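Local coordinates for methyltransferase (Pectobacterium atrosepticum SCRI1043, PDB 2P7I) that transfers methyl groups from S-adenosylmethionine to a substrate, as a member of the SAM-dependent methyltransferase type 12 family, at the interface of chains A and B. Sequence-based numbering; all coordinates share one arbitrary frame. Chains: chain A/B, Hypothetical protein.

The interface of chains A and B. Residues chain A 231-232, 234-235; chain B 231-232, 234-235.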
# COMPACT_ATOMS: atom_id res chain seq x y z
N GLN A 231 1.24 -10.95 -4.05
CA GLN A 231 0.24 -10.71 -5.05
C GLN A 231 -0.70 -9.60 -4.62
O GLN A 231 -1.32 -8.93 -5.47
CB GLN A 231 -0.58 -11.99 -5.26
CG GLN A 231 0.26 -13.04 -6.00
CD GLN A 231 -0.56 -14.19 -6.54
OE1 GLN A 231 -1.66 -14.46 -6.07
NE2 GLN A 231 0.00 -14.89 -7.51
N GLN A 232 -0.79 -9.41 -3.31
CA GLN A 232 -1.71 -8.37 -2.77
C GLN A 232 -1.03 -7.01 -2.70
O GLN A 232 -1.70 -5.96 -2.53
CB GLN A 232 -2.21 -8.80 -1.38
CG GLN A 232 -2.94 -10.12 -1.45
CD GLN A 232 -3.60 -10.55 -0.16
OE1 GLN A 232 -3.60 -9.83 0.88
NE2 GLN A 232 -4.20 -11.73 -0.21
N PRO A 234 1.69 -5.82 -5.25
CA PRO A 234 2.63 -5.93 -6.34
C PRO A 234 3.76 -4.94 -6.30
O PRO A 234 4.86 -5.26 -6.68
CB PRO A 234 1.73 -5.65 -7.57
CG PRO A 234 0.46 -6.18 -7.20
CD PRO A 234 0.30 -5.83 -5.75
N ASP A 235 3.47 -3.70 -5.91
CA ASP A 235 4.50 -2.63 -5.91
C ASP A 235 5.63 -2.89 -4.94
O ASP A 235 6.71 -2.33 -5.08
CB ASP A 235 3.85 -1.28 -5.60
CG ASP A 235 4.79 -0.10 -5.87
OD1 ASP A 235 5.36 0.02 -6.99
OD2 ASP A 235 4.96 0.71 -4.93
N GLN B 231 -5.17 -3.13 -10.17
CA GLN B 231 -4.36 -4.35 -10.15
C GLN B 231 -3.09 -4.21 -9.32
O GLN B 231 -2.60 -5.21 -8.78
CB GLN B 231 -4.00 -4.80 -11.56
CG GLN B 231 -5.24 -5.24 -12.33
CD GLN B 231 -4.94 -5.70 -13.73
OE1 GLN B 231 -3.84 -5.49 -14.23
NE2 GLN B 231 -5.96 -6.27 -14.40
N GLN B 232 -2.56 -3.00 -9.21
CA GLN B 232 -1.35 -2.77 -8.44
C GLN B 232 -1.64 -2.59 -6.93
O GLN B 232 -0.71 -2.64 -6.14
CB GLN B 232 -0.60 -1.54 -9.00
CG GLN B 232 -0.30 -1.71 -10.49
CD GLN B 232 0.55 -0.62 -11.13
OE1 GLN B 232 1.00 0.38 -10.50
NE2 GLN B 232 0.83 -0.82 -12.40
N PRO B 234 -4.47 -4.37 -5.01
CA PRO B 234 -5.65 -5.19 -4.82
C PRO B 234 -6.44 -4.87 -3.56
O PRO B 234 -7.65 -4.96 -3.57
CB PRO B 234 -5.06 -6.59 -4.78
CG PRO B 234 -3.92 -6.51 -5.72
CD PRO B 234 -3.32 -5.19 -5.35
N ASP B 235 -5.76 -4.56 -2.47
CA ASP B 235 -6.41 -4.40 -1.16
C ASP B 235 -7.30 -3.17 -1.12
O ASP B 235 -8.14 -3.07 -0.24
CB ASP B 235 -5.38 -4.34 -0.04
CG ASP B 235 -6.01 -4.38 1.34
OD1 ASP B 235 -6.78 -5.31 1.65
OD2 ASP B 235 -5.70 -3.49 2.15
O HOH W 1 -2.87 -3.48 -2.23
O HOH W 2 1.18 -2.72 -4.15
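A:Pro234 and B:Pro234 meet tip to tip close to the two-fold axis that relates the chains, their ring CD atoms 3.7 Å apart. Each ring also rests on backbone carbonyls of the other chain. CD of B:Pro234 lies 3.3 Å from the carbonyl O of A:Gln232, and its CG lies 3.6 Å from O of A:Gln231; the twin contacts put A:Pro234 against the same two carbonyls of chain B. Both rings have the same pucker (chi1 -33° and -34°), and their CG and CD methylenes are the parts that approach the partner's carbonyl oxygens. Carbon packing beyond the rings is slight, with CG of A:Pro234 4.1 Å from CA of B:Gln232. The glutamines meet the proline rings through their backbone atoms.

No direct polar bond crosses this patch; two water molecules make the link instead. Water 2 accepts from the backbone N of A:Asp235 at 3.1 Å, with an angle of 151° at the hydrogen, and lies 2.7 Å from O of B:Gln232. Water 1 repeats the bridge between N of B:Asp235 and O of A:Gln232. The Gln232 carbonyl therefore serves twice, as a seat for the opposing proline CD and as a partner for the bridging water.

The patch hides 87 Å² in all and is one part of a larger symmetric interface, which may or may not be the biological one. In each chain Gln231 and Gln232 lie in the loop that follows helix 220-230, while Pro234 and Asp235 begin the short 3-10 helix 234-236, shortly before strand 240-245 near the C-terminus.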